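Local coordinates for vitamin B12-binding protein (Vibrio cholerae O395, PDB 5YSC) that binds vitamin B12 in the periplasm and probably delivers it to the membrane subunit BtuC of the BtuCDF import complex, at residues A[68-71]-A[72-76]; A[191-194]-A[195-198]; A[229-232]-A[233-236]; A[247-250]-A[251-255]. All coordinates share one frame; numbering follows the deposited sequence.

Contact 1 of 4, residues A[68-71]-A[72-76]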
ATOM      1  N   ILE A  68      -2.266  17.364   7.721  1.00 20.25           N
ATOM      2  CA  ILE A  68      -1.083  17.867   7.040  1.00 20.28           C
ATOM      3  C   ILE A  68      -0.677  19.174   7.703  1.00 23.71           C
ATOM      4  O   ILE A  68      -1.503  20.086   7.844  1.00 23.26           O
ATOM      5  CB  ILE A  68      -1.350  18.098   5.546  1.00 18.38           C
ATOM      6  CG1 ILE A  68      -1.678  16.776   4.819  1.00 19.03           C
ATOM      7  CG2 ILE A  68      -0.159  18.797   4.914  1.00 20.47           C
ATOM      8  CD1 ILE A  68      -1.907  16.939   3.334  1.00 17.07           C
ATOM      9  N   ASN A  69       0.604  19.290   8.069  1.00 20.47           N
ATOM     10  CA  ASN A  69       1.105  20.463   8.771  1.00 20.06           C
ATOM     11  C   ASN A  69       1.466  21.535   7.753  1.00 19.08           C
ATOM     12  O   ASN A  69       2.612  21.700   7.333  1.00 21.95           O
ATOM     13  CB  ASN A  69       2.302  20.098   9.637  1.00 19.93           C
ATOM     14  CG  ASN A  69       2.687  21.205  10.599  1.00 29.22           C
ATOM     15  OD1 ASN A  69       2.509  22.400  10.314  1.00 26.32           O
ATOM     16  ND2 ASN A  69       3.219  20.811  11.752  1.00 32.44           N
ATOM     17  N   ILE A  70       0.454  22.319   7.371  1.00 17.84           N
ATOM     18  CA  ILE A  70       0.664  23.307   6.318  1.00 18.34           C
ATOM     19  C   ILE A  70       1.598  24.412   6.786  1.00 20.49           C
ATOM     20  O   ILE A  70       2.346  24.959   5.984  1.00 23.26           O
ATOM     21  CB  ILE A  70      -0.662  23.897   5.811  1.00 18.59           C
ATOM     22  CG1 ILE A  70      -1.424  22.798   5.073  1.00 17.80           C
ATOM     23  CG2 ILE A  70      -0.421  25.119   4.866  1.00 19.69           C
ATOM     24  CD1 ILE A  70      -2.742  23.205   4.562  1.00 18.46           C
ATOM     25  N   GLU A  71       1.536  24.773   8.056  1.00 21.53           N
ATOM     26  CA  GLU A  71       2.432  25.790   8.588  1.00 25.32           C
ATOM     27  C   GLU A  71       3.882  25.405   8.335  1.00 24.81           C
ATOM     28  O   GLU A  71       4.666  26.198   7.809  1.00 27.87           O
ATOM     29  CB  GLU A  71       2.178  25.965  10.075  1.00 26.19           C
ATOM     30  CG  GLU A  71       2.966  27.103  10.710  1.00 28.72           C
ATOM     31  CD  GLU A  71       2.498  27.438  12.110  1.00 35.24           C
ATOM     32  OE1 GLU A  71       1.658  26.705  12.677  1.00 38.81           O
ATOM     33  OE2 GLU A  71       2.978  28.453  12.645  1.00 40.83           O
ATOM     34  N   LYS A  72       4.236  24.167   8.684  1.00 23.58           N
ATOM     35  CA  LYS A  72       5.603  23.685   8.486  1.00 25.30           C
ATOM     36  C   LYS A  72       5.959  23.645   7.013  1.00 26.67           C
ATOM     37  O   LYS A  72       7.077  23.996   6.636  1.00 28.36           O
ATOM     38  CB  LYS A  72       5.769  22.304   9.115  1.00 24.19           C
ATOM     39  CG  LYS A  72       6.193  22.323  10.548  1.00 35.66           C
ATOM     40  CD  LYS A  72       6.305  20.908  11.158  1.00 38.50           C
ATOM     41  CE  LYS A  72       7.575  20.696  11.952  1.00 41.86           C
ATOM     42  NZ  LYS A  72       8.635  20.092  11.080  1.00 40.90           N
ATOM     43  N   ILE A  73       5.022  23.224   6.158  1.00 24.13           N
ATOM     44  CA  ILE A  73       5.282  23.218   4.720  1.00 23.15           C
ATOM     45  C   ILE A  73       5.591  24.626   4.208  1.00 28.75           C
ATOM     46  O   ILE A  73       6.468  24.817   3.345  1.00 29.69           O
ATOM     47  CB  ILE A  73       4.097  22.577   3.973  1.00 21.44           C
ATOM     48  CG1 ILE A  73       3.996  21.103   4.384  1.00 18.80           C
ATOM     49  CG2 ILE A  73       4.260  22.704   2.493  1.00 19.10           C
ATOM     50  CD1 ILE A  73       2.939  20.330   3.650  1.00 18.51           C
ATOM     51  N   LEU A  74       4.849  25.629   4.688  1.00 28.71           N
ATOM     52  CA  LEU A  74       5.152  27.007   4.317  1.00 32.37           C
ATOM     53  C   LEU A  74       6.589  27.339   4.693  1.00 34.76           C
ATOM     54  O   LEU A  74       7.341  27.921   3.904  1.00 36.47           O
ATOM     55  CB  LEU A  74       4.187  27.950   5.039  1.00 30.57           C
ATOM     56  CG  LEU A  74       2.924  28.537   4.401  1.00 33.92           C
ATOM     57  CD1 LEU A  74       2.606  28.083   3.003  1.00 34.56           C
ATOM     58  CD2 LEU A  74       1.758  28.265   5.327  1.00 30.34           C
ATOM     59  N   THR A  75       6.962  26.909   5.890  1.00 36.79           N
ATOM     60  CA  THR A  75       8.296  27.071   6.438  1.00 37.68           C
ATOM     61  C   THR A  75       9.400  26.439   5.593  1.00 40.71           C
ATOM     62  O   THR A  75      10.556  26.824   5.706  1.00 45.32           O
ATOM     63  CB  THR A  75       8.362  26.412   7.819  1.00 48.08           C
ATOM     64  OG1 THR A  75       8.087  27.378   8.843  1.00 46.97           O
ATOM     65  CG2 THR A  75       9.715  25.764   8.038  1.00 47.96           C
ATOM     66  N   LEU A  76       9.043  25.461   4.767  1.00 27.32           N
ATOM     67  CA  LEU A  76      10.023  24.667   4.035  1.00 25.34           C
ATOM     68  C   LEU A  76      10.171  25.056   2.578  1.00 27.38           C
ATOM     69  O   LEU A  76      11.166  24.673   1.957  1.00 29.84           O
ATOM     70  CB  LEU A  76       9.672  23.175   4.114  1.00 23.75           C
ATOM     71  CG  LEU A  76       9.951  22.519   5.475  1.00 26.89           C
ATOM     72  CD1 LEU A  76       9.266  21.174   5.595  1.00 25.72           C
ATOM     73  CD2 LEU A  76      11.456  22.356   5.697  1.00 30.80           C
TER
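Asn69 OD1 accepts the backbone N-H of Lys72, 3.0 Å from Lys72 N, and the bond is nearly straight, 165° at the hydrogen. The donor stands above the plane of the amide, 51° out of it. With CG anti to the backbone N (chi1 -168°), the side chain of Asn69 folds forward over the start of the helix, and its ND2 comes to lie against the aliphatic chain of Lys72, with Asn69 ND2 3.1 Å from Lys72 CD. This is an N-cap: the side chain takes up an N-H of the first turn of helix 70-76, which has no earlier helical carbonyl to bond to. The helix also carries Glu71, predicted to matter for docking on BtuC. Behind the cap, the regular ladder begins with Ile73 N to Asn69 O at 3.1 Å, followed by Leu74 N to Ile70 O at 2.9 Å. Two apolar pairs flank it, Ile68 CG2 on Ile73 CD1 at 3.7 Å and Ile70 CG2 on Leu74 CD2 at 3.9 Å. Further out, Ile68 and Ile70 rest on helix 90-98, Ile73 lies on Ile24 of strand 23-25, and a salt bridge from Lys72 NZ to Glu60 holds the far end of the lysine.

Contact 2 of 4, residues A[191-194]-A[195-198]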
ATOM      1  N   SER A 191     -18.984  -3.760  -0.846  1.00 28.58           N
ATOM      2  CA  SER A 191     -19.381  -2.981   0.315  1.00 30.46           C
ATOM      3  C   SER A 191     -19.658  -1.539  -0.097  1.00 32.08           C
ATOM      4  O   SER A 191     -19.200  -1.052  -1.139  1.00 31.82           O
ATOM      5  CB  SER A 191     -18.314  -2.995   1.418  1.00 29.61           C
ATOM      6  OG  SER A 191     -17.986  -4.317   1.802  1.00 28.50           O
ATOM      7  N   GLU A 192     -20.406  -0.855   0.754  1.00 30.81           N
ATOM      8  CA  GLU A 192     -20.835   0.506   0.448  1.00 32.55           C
ATOM      9  C   GLU A 192     -19.728   1.529   0.669  1.00 33.31           C
ATOM     10  O   GLU A 192     -19.804   2.620   0.107  1.00 31.15           O
ATOM     11  CB  GLU A 192     -22.077   0.851   1.282  1.00 37.46           C
ATOM     12  CG  GLU A 192     -23.134  -0.254   1.178  1.00 46.17           C
ATOM     13  CD  GLU A 192     -24.520   0.161   1.644  1.00 58.97           C
ATOM     14  OE1 GLU A 192     -25.327   0.603   0.790  1.00 61.76           O
ATOM     15  OE2 GLU A 192     -24.808   0.023   2.859  1.00 63.00           O
ATOM     16  N   VAL A 193     -18.685   1.188   1.421  1.00 27.07           N
ATOM     17  CA  VAL A 193     -17.539   2.075   1.615  1.00 26.75           C
ATOM     18  C   VAL A 193     -16.280   1.291   1.272  1.00 25.63           C
ATOM     19  O   VAL A 193     -16.297   0.051   1.279  1.00 21.78           O
ATOM     20  CB  VAL A 193     -17.469   2.633   3.059  1.00 29.01           C
ATOM     21  CG1 VAL A 193     -18.725   3.424   3.397  1.00 32.68           C
ATOM     22  CG2 VAL A 193     -17.243   1.513   4.092  1.00 26.04           C
ATOM     23  N   PRO A 194     -15.176   1.996   0.961  1.00 26.94           N
ATOM     24  CA  PRO A 194     -13.924   1.314   0.571  1.00 23.19           C
ATOM     25  C   PRO A 194     -13.219   0.574   1.696  1.00 22.78           C
ATOM     26  O   PRO A 194     -12.525  -0.412   1.423  1.00 20.00           O
ATOM     27  CB  PRO A 194     -13.058   2.466   0.040  1.00 26.19           C
ATOM     28  CG  PRO A 194     -13.682   3.706   0.555  1.00 28.97           C
ATOM     29  CD  PRO A 194     -15.142   3.433   0.632  1.00 28.86           C
ATOM     30  N   TYR A 195     -13.340   1.003   2.941  1.00 22.44           N
ATOM     31  CA  TYR A 195     -12.684   0.327   4.055  1.00 20.90           C
ATOM     32  C   TYR A 195     -13.702   0.108   5.158  1.00 22.55           C
ATOM     33  O   TYR A 195     -13.655   0.765   6.207  1.00 24.26           O
ATOM     34  CB  TYR A 195     -11.470   1.116   4.538  1.00 20.23           C
ATOM     35  CG  TYR A 195     -10.475   1.197   3.414  1.00 18.92           C
ATOM     36  CD1 TYR A 195      -9.587   0.156   3.172  1.00 15.94           C
ATOM     37  CD2 TYR A 195     -10.463   2.281   2.567  1.00 22.14           C
ATOM     38  CE1 TYR A 195      -8.717   0.196   2.087  1.00 14.86           C
ATOM     39  CE2 TYR A 195      -9.607   2.343   1.479  1.00 17.98           C
ATOM     40  CZ  TYR A 195      -8.720   1.297   1.247  1.00 17.78           C
ATOM     41  OH  TYR A 195      -7.850   1.405   0.187  1.00 15.30           O
ATOM     42  N   PRO A 196     -14.605  -0.845   4.966  1.00 21.82           N
ATOM     43  CA  PRO A 196     -15.697  -1.031   5.919  1.00 24.04           C
ATOM     44  C   PRO A 196     -15.259  -1.649   7.223  1.00 24.71           C
ATOM     45  O   PRO A 196     -14.360  -2.493   7.286  1.00 22.19           O
ATOM     46  CB  PRO A 196     -16.644  -1.974   5.182  1.00 24.90           C
ATOM     47  CG  PRO A 196     -15.799  -2.698   4.244  1.00 22.74           C
ATOM     48  CD  PRO A 196     -14.690  -1.783   3.846  1.00 21.42           C
ATOM     49  N   GLN A 197     -15.954  -1.255   8.280  1.00 27.79           N
ATOM     50  CA  GLN A 197     -15.885  -1.951   9.543  1.00 29.09           C
ATOM     51  C   GLN A 197     -16.886  -3.099   9.456  1.00 31.12           C
ATOM     52  O   GLN A 197     -18.003  -2.912   8.995  1.00 34.40           O
ATOM     53  CB  GLN A 197     -16.248  -1.006  10.683  1.00 32.03           C
ATOM     54  CG  GLN A 197     -15.999  -1.574  12.054  1.00 36.04           C
ATOM     55  CD  GLN A 197     -16.320  -0.587  13.148  1.00 41.09           C
ATOM     56  OE1 GLN A 197     -15.992   0.591  13.051  1.00 42.46           O
ATOM     57  NE2 GLN A 197     -16.966  -1.066  14.198  1.00 46.51           N
ATOM     58  N   VAL A 198     -16.470  -4.288   9.874  1.00 29.85           N
ATOM     59  CA  VAL A 198     -17.299  -5.481   9.757  1.00 31.36           C
ATOM     60  C   VAL A 198     -17.356  -6.190  11.105  1.00 31.55           C
ATOM     61  O   VAL A 198     -16.427  -6.118  11.908  1.00 30.34           O
ATOM     62  CB  VAL A 198     -16.782  -6.450   8.663  1.00 28.91           C
ATOM     63  CG1 VAL A 198     -16.814  -5.789   7.275  1.00 30.88           C
ATOM     64  CG2 VAL A 198     -15.367  -6.972   9.025  1.00 23.17           C
TER
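One face of the Tyr195 ring lies over the carbonyl of Pro194: Pro194 O is 3.3 Å from Tyr195 CG and 3.5 Å from Tyr195 CD1. The pyrrolidine of Pro194 reaches the CD2 flank of the same ring, with Pro194 CB 3.6 Å from Tyr195 CD2, and the two side chains cross at about a right angle. Tyr195 has CG anti to its own carbonyl carbon (chi1 -62°), and this turn folds the ring back over the preceding peptide instead of swinging it clear. At the far end of the ring, the hydroxyl is hydrogen-bonded to the backbone carbonyl of Trp174, which holds the hydroxyl end of the ring in place.

The puckered ring of Pro196 packs against two side chains of 191-194. Val193 CG2 lies 3.5 Å from Pro196 CA, tighter than usual for carbon, and touches Pro196 CB at 3.7 Å. Ser191 comes to the other end of the ring, Ser191 OG lying 3.7 Å from Pro196 CG, while that oxygen makes its hydrogen bond with the carbonyl of Phe188. The contact is van der Waals in kind, though two polar oxygens take part. Ala170 touches both Ser191 and Pro196, and backbone hydrogen bonds between Pro196 and Thr168 and between Val198 and Ile166 join the end of the loop to strand 166-167 and the residue after it. This proline-containing loop leads into the short, weakly bonded antiparallel pair of 166-167 with 197-198 and forms part of the cyanocobalamin pocket, where Tyr195 touches the bound ligand.

Contact 3 of 4, residues A[229-232]-A[233-236]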
ATOM      1  N   ALA A 229     -14.486 -24.176  14.629  1.00 36.90           N
ATOM      2  CA  ALA A 229     -15.588 -25.014  14.169  1.00 37.97           C
ATOM      3  C   ALA A 229     -16.359 -24.360  13.036  1.00 38.64           C
ATOM      4  O   ALA A 229     -16.787 -25.045  12.097  1.00 40.02           O
ATOM      5  CB  ALA A 229     -16.519 -25.326  15.334  1.00 39.77           C
ATOM      6  N   GLU A 230     -16.527 -23.035  13.091  1.00 35.66           N
ATOM      7  CA  GLU A 230     -17.331 -22.314  12.105  1.00 40.68           C
ATOM      8  C   GLU A 230     -16.528 -21.802  10.916  1.00 33.97           C
ATOM      9  O   GLU A 230     -17.130 -21.308   9.959  1.00 37.30           O
ATOM     10  CB  GLU A 230     -18.072 -21.125  12.742  1.00 42.06           C
ATOM     11  CG  GLU A 230     -17.444 -20.516  13.946  1.00 43.03           C
ATOM     12  CD  GLU A 230     -17.626 -21.370  15.208  1.00 47.22           C
ATOM     13  OE1 GLU A 230     -18.750 -21.833  15.492  1.00 53.27           O
ATOM     14  OE2 GLU A 230     -16.623 -21.592  15.904  1.00 45.83           O
ATOM     15  N   LEU A 231     -15.200 -21.892  10.954  1.00 31.73           N
ATOM     16  CA  LEU A 231     -14.344 -21.365   9.891  1.00 28.49           C
ATOM     17  C   LEU A 231     -13.442 -22.438   9.296  1.00 31.73           C
ATOM     18  O   LEU A 231     -12.494 -22.887   9.946  1.00 32.72           O
ATOM     19  CB  LEU A 231     -13.511 -20.212  10.427  1.00 28.81           C
ATOM     20  CG  LEU A 231     -14.317 -18.930  10.659  1.00 29.86           C
ATOM     21  CD1 LEU A 231     -13.480 -17.905  11.349  1.00 27.33           C
ATOM     22  CD2 LEU A 231     -14.856 -18.342   9.346  1.00 26.77           C
ATOM     23  N   SER A 232     -13.716 -22.821   8.047  1.00 33.78           N
ATOM     24  CA  SER A 232     -12.837 -23.755   7.351  1.00 35.72           C
ATOM     25  C   SER A 232     -11.431 -23.183   7.190  1.00 32.52           C
ATOM     26  O   SER A 232     -10.439 -23.925   7.228  1.00 37.04           O
ATOM     27  CB  SER A 232     -13.416 -24.113   5.980  1.00 40.26           C
ATOM     28  OG  SER A 232     -13.393 -22.999   5.099  1.00 37.82           O
ATOM     29  N   ALA A 233     -11.321 -21.870   7.015  1.00 28.98           N
ATOM     30  CA  ALA A 233      -9.990 -21.267   6.992  1.00 23.11           C
ATOM     31  C   ALA A 233      -9.196 -21.616   8.242  1.00 25.90           C
ATOM     32  O   ALA A 233      -7.986 -21.796   8.160  1.00 24.35           O
ATOM     33  CB  ALA A 233     -10.084 -19.751   6.817  1.00 24.84           C
ATOM     34  N   VAL A 234      -9.835 -21.715   9.408  1.00 22.14           N
ATOM     35  CA  VAL A 234      -9.076 -22.045  10.607  1.00 22.30           C
ATOM     36  C   VAL A 234      -8.776 -23.541  10.647  1.00 25.18           C
ATOM     37  O   VAL A 234      -7.641 -23.945  10.930  1.00 24.63           O
ATOM     38  CB  VAL A 234      -9.821 -21.568  11.866  1.00 23.03           C
ATOM     39  CG1 VAL A 234      -9.036 -21.907  13.132  1.00 25.10           C
ATOM     40  CG2 VAL A 234     -10.047 -20.071  11.778  1.00 23.79           C
ATOM     41  N   GLN A 235      -9.782 -24.373  10.342  1.00 33.77           N
ATOM     42  CA  GLN A 235      -9.588 -25.828  10.339  1.00 33.58           C
ATOM     43  C   GLN A 235      -8.463 -26.222   9.400  1.00 33.01           C
ATOM     44  O   GLN A 235      -7.691 -27.144   9.688  1.00 35.39           O
ATOM     45  CB  GLN A 235     -10.878 -26.551   9.931  1.00 37.46           C
ATOM     46  CG  GLN A 235     -12.113 -26.180  10.740  1.00 40.48           C
ATOM     47  CD  GLN A 235     -13.412 -26.571  10.048  1.00 43.11           C
ATOM     48  OE1 GLN A 235     -13.422 -27.340   9.080  1.00 41.40           O
ATOM     49  NE2 GLN A 235     -14.521 -26.020  10.536  1.00 42.17           N
ATOM     50  N   ASN A 236      -8.354 -25.525   8.270  1.00 27.18           N
ATOM     51  CA  ASN A 236      -7.363 -25.804   7.249  1.00 27.75           C
ATOM     52  C   ASN A 236      -6.051 -25.064   7.476  1.00 27.75           C
ATOM     53  O   ASN A 236      -5.166 -25.139   6.623  1.00 28.72           O
ATOM     54  CB  ASN A 236      -7.945 -25.460   5.881  1.00 30.15           C
ATOM     55  CG  ASN A 236      -9.091 -26.374   5.484  1.00 33.32           C
ATOM     56  OD1 ASN A 236      -9.162 -27.528   5.919  1.00 32.54           O
ATOM     57  ND2 ASN A 236      -9.982 -25.867   4.625  1.00 32.50           N
TER
HETATM   58  O   HOH W   1     -10.684 -22.828   3.760  1.00 24.79           O
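Leu231 O receives two backbone N-H groups, from Val234 and Gln235, at the start of the short helix 232-235, with Leu231 itself at the N-cap position. The two donors approach differently. Gln235 N lies in the carbonyl plane at 3.1 Å from Leu231 O, whereas Val234 N, 3.0 Å from Leu231 O, stands 62° out of that plane with a bent N-H angle of 132°. The side chains follow this turn. Val234 has CG1 anti to its backbone N, which leaves CG2 beside the N and brings Val234 CG2 to Leu231 CB at 3.7 Å. Both side chains also touch Trp224, while Leu231 reaches on to Leu204 of helix 200-206 and to Ile211 of strand 210-213, joining the helix to the sheet beneath.

Gln235 turns toward the preceding loop. With CG anti to its carbonyl carbon, it sets Gln235 CG 3.4 Å from Leu231 O; the chain is extended from there, and the amide reaches the loop, where Gln235 NE2 is hydrogen-bonded to the carbonyl of Gln228 and lies 2.9 Å from Ala229 O.

At the C-terminal end, Asn236 N donates to Ser232 O at 2.8 Å, and Asn236 is the first residue to depart from helical angles. Its side chain folds back beside this bond, Asn236 CB lying 3.2 Å from Ser232 O. Ser232 holds its OG between the backbone N and the carbonyl carbon (chi1 68°), and there the hydroxyl is hydrogen-bonded to a water, which accepts from Asn236 ND2 with 3.2 Å between Asn236 ND2 and the water oxygen.

Contact 4 of 4, residues A[247-250]-A[251-255]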
ATOM      1  N   LEU A 247       2.544  -4.497   1.628  1.00  8.50           N
ATOM      2  CA  LEU A 247       1.232  -4.706   1.051  1.00  8.94           C
ATOM      3  C   LEU A 247       0.451  -3.412   0.953  1.00 12.02           C
ATOM      4  O   LEU A 247      -0.090  -3.087  -0.103  1.00 11.92           O
ATOM      5  CB  LEU A 247       0.486  -5.721   1.907  1.00  8.96           C
ATOM      6  CG  LEU A 247      -0.932  -5.997   1.421  1.00 10.37           C
ATOM      7  CD1 LEU A 247      -1.004  -6.668   0.046  1.00 13.37           C
ATOM      8  CD2 LEU A 247      -1.635  -6.782   2.482  1.00 14.65           C
ATOM      9  N   ASN A 248       0.432  -2.655   2.028  1.00 11.06           N
ATOM     10  CA  ASN A 248      -0.486  -1.538   2.145  1.00 12.03           C
ATOM     11  C   ASN A 248       0.094  -0.219   1.658  1.00 11.89           C
ATOM     12  O   ASN A 248      -0.651   0.778   1.571  1.00 13.15           O
ATOM     13  CB  ASN A 248      -0.959  -1.450   3.585  1.00 11.93           C
ATOM     14  CG  ASN A 248      -1.816  -2.662   3.957  1.00 14.80           C
ATOM     15  OD1 ASN A 248      -2.476  -3.229   3.095  1.00 17.01           O
ATOM     16  ND2 ASN A 248      -1.820  -3.038   5.206  1.00 16.35           N
ATOM     17  N   ARG A 249       1.379  -0.186   1.312  1.00  8.61           N
ATOM     18  CA  ARG A 249       2.008   0.914   0.604  1.00 10.17           C
ATOM     19  C   ARG A 249       2.318   0.501  -0.818  1.00 10.71           C
ATOM     20  O   ARG A 249       3.035  -0.487  -1.005  1.00 10.53           O
ATOM     21  CB  ARG A 249       3.333   1.334   1.269  1.00 10.39           C
ATOM     22  CG  ARG A 249       3.333   1.534   2.730  1.00 10.30           C
ATOM     23  CD  ARG A 249       4.742   1.707   3.226  1.00  9.74           C
ATOM     24  NE  ARG A 249       4.800   1.709   4.661  1.00 10.78           N
ATOM     25  CZ  ARG A 249       5.891   2.046   5.338  1.00 12.79           C
ATOM     26  NH1 ARG A 249       6.979   2.426   4.679  1.00 12.36           N
ATOM     27  NH2 ARG A 249       5.877   2.047   6.667  1.00 13.25           N
ATOM     28  N   PRO A 250       1.939   1.247  -1.825  1.00  9.24           N
ATOM     29  CA  PRO A 250       2.321   0.882  -3.191  1.00  9.35           C
ATOM     30  C   PRO A 250       3.709   1.369  -3.571  1.00  9.31           C
ATOM     31  O   PRO A 250       3.933   2.570  -3.776  1.00 10.93           O
ATOM     32  CB  PRO A 250       1.243   1.560  -4.054  1.00 10.92           C
ATOM     33  CG  PRO A 250       0.187   1.960  -3.123  1.00 12.94           C
ATOM     34  CD  PRO A 250       0.805   2.185  -1.800  1.00  9.01           C
ATOM     35  N   THR A 251       4.671   0.424  -3.581  1.00  9.43           N
ATOM     36  CA  THR A 251       6.093   0.722  -3.653  1.00  9.53           C
ATOM     37  C   THR A 251       6.766  -0.427  -4.387  1.00 10.28           C
ATOM     38  O   THR A 251       6.124  -1.437  -4.687  1.00  8.48           O
ATOM     39  CB  THR A 251       6.762   0.806  -2.278  1.00  9.32           C
ATOM     40  OG1 THR A 251       6.808  -0.527  -1.769  1.00  8.48           O
ATOM     41  CG2 THR A 251       5.947   1.625  -1.298  1.00  8.96           C
ATOM     42  N   PRO A 252       8.056  -0.325  -4.669  1.00 12.04           N
ATOM     43  CA  PRO A 252       8.767  -1.520  -5.165  1.00  9.68           C
ATOM     44  C   PRO A 252       8.638  -2.730  -4.270  1.00  8.98           C
ATOM     45  O   PRO A 252       8.611  -3.861  -4.793  1.00 10.26           O
ATOM     46  CB  PRO A 252      10.215  -1.030  -5.241  1.00 11.49           C
ATOM     47  CG  PRO A 252      10.031   0.482  -5.525  1.00 12.14           C
ATOM     48  CD  PRO A 252       8.926   0.849  -4.618  1.00 12.94           C
ATOM     49  N   ARG A 253       8.537  -2.537  -2.942  1.00  8.02           N
ATOM     50  CA  ARG A 253       8.404  -3.680  -2.061  1.00  7.84           C
ATOM     51  C   ARG A 253       7.045  -4.353  -2.190  1.00  7.78           C
ATOM     52  O   ARG A 253       6.870  -5.478  -1.720  1.00  7.32           O
ATOM     53  CB  ARG A 253       8.726  -3.257  -0.623  1.00  6.30           C
ATOM     54  CG  ARG A 253      10.086  -2.664  -0.479  1.00  7.55           C
ATOM     55  CD  ARG A 253      10.535  -2.613   0.960  1.00  7.23           C
ATOM     56  NE  ARG A 253       9.772  -1.641   1.725  1.00  7.74           N
ATOM     57  CZ  ARG A 253       9.639  -1.605   3.044  1.00  9.25           C
ATOM     58  NH1 ARG A 253      10.137  -2.561   3.820  1.00  8.89           N
ATOM     59  NH2 ARG A 253       8.926  -0.609   3.603  1.00  9.00           N
ATOM     60  N   THR A 254       6.069  -3.721  -2.835  1.00  9.55           N
ATOM     61  CA  THR A 254       4.815  -4.419  -3.068  1.00 11.03           C
ATOM     62  C   THR A 254       5.027  -5.682  -3.886  1.00  9.95           C
ATOM     63  O   THR A 254       4.272  -6.625  -3.735  1.00 10.80           O
ATOM     64  CB  THR A 254       3.805  -3.481  -3.742  1.00 11.55           C
ATOM     65  OG1 THR A 254       3.723  -2.262  -2.977  1.00 10.10           O
ATOM     66  CG2 THR A 254       2.406  -4.103  -3.843  1.00 11.50           C
ATOM     67  N   LEU A 255       6.084  -5.765  -4.693  1.00  9.29           N
ATOM     68  CA  LEU A 255       6.290  -7.029  -5.383  1.00  9.83           C
ATOM     69  C   LEU A 255       6.694  -8.155  -4.427  1.00  9.83           C
ATOM     70  O   LEU A 255       6.382  -9.312  -4.709  1.00  9.97           O
ATOM     71  CB  LEU A 255       7.301  -6.845  -6.498  1.00 12.18           C
ATOM     72  CG  LEU A 255       6.802  -5.830  -7.532  1.00 15.29           C
ATOM     73  CD1 LEU A 255       7.813  -5.769  -8.688  1.00 15.78           C
ATOM     74  CD2 LEU A 255       5.392  -6.085  -8.048  1.00 15.79           C
TER
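Arg249 O lies 2.7 Å from Thr254 OG1 at the tight centre of this turn, and Pro250 CA packs beside it, 3.4 Å from Thr254 OG1. Two hydrogen bonds grip that buried hydroxyl: the backbone N-H of Thr251 points to it, 2.9 Å between Thr251 N and Thr254 OG1 with a straight 165° geometry, and the carbonyl of Trp246 is the second partner. Thr251 places its own OG1 between the backbone N and the carbonyl carbon (chi1 71°), where Arg253 N donates to it weakly. The same rotation puts Thr251 CG2 against Arg249 CB at 3.7 Å.

The two arginines touch each other far more loosely. Arg249 and Arg253 run side by side in the same direction, but their guanidinium planes stand 76° apart and meet only at Arg249 NH1 and Arg253 NH2, 3.8 Å from one another, with Arg249 NH1 at the edge of the Arg253 group. Both nitrogens form salt bridges with Glu32, whose carboxylate probably offsets their charge; Asp51 pairs with Arg249 NH2, and the partly exposed Arg253 has a cation-pi partner in Tyr52. Thr251 and Thr254 form a capping box around a type I turn leading into helix 254-267, while Arg249 NE reaches the cobalamin pocket and bonds to the bound ligand.

How the contacts relate
Contact 4 is the buried member of the set, its centre about 5 Å from the centre of the chain, while contacts 1, 2 and 3 are partly buried; contacts 1 and 3 lie on opposite sides of the chain's centre, their own centres about 50 Å apart. Contacts 1, 3 and 4 are helix starts with different chemistry: an asparagine side chain caps in contact 1 and two threonines in contact 4, whereas in contact 3 no side-chain cap is seen among its bonds, and a water joins Ser232 to Asn236. Contact 2 begins no helix and relies on proline packing. Contacts 2 and 4, about 7 Å apart at their nearest atoms, both touch cyanocobalamin, through an aromatic ring and a charged side chain respectively.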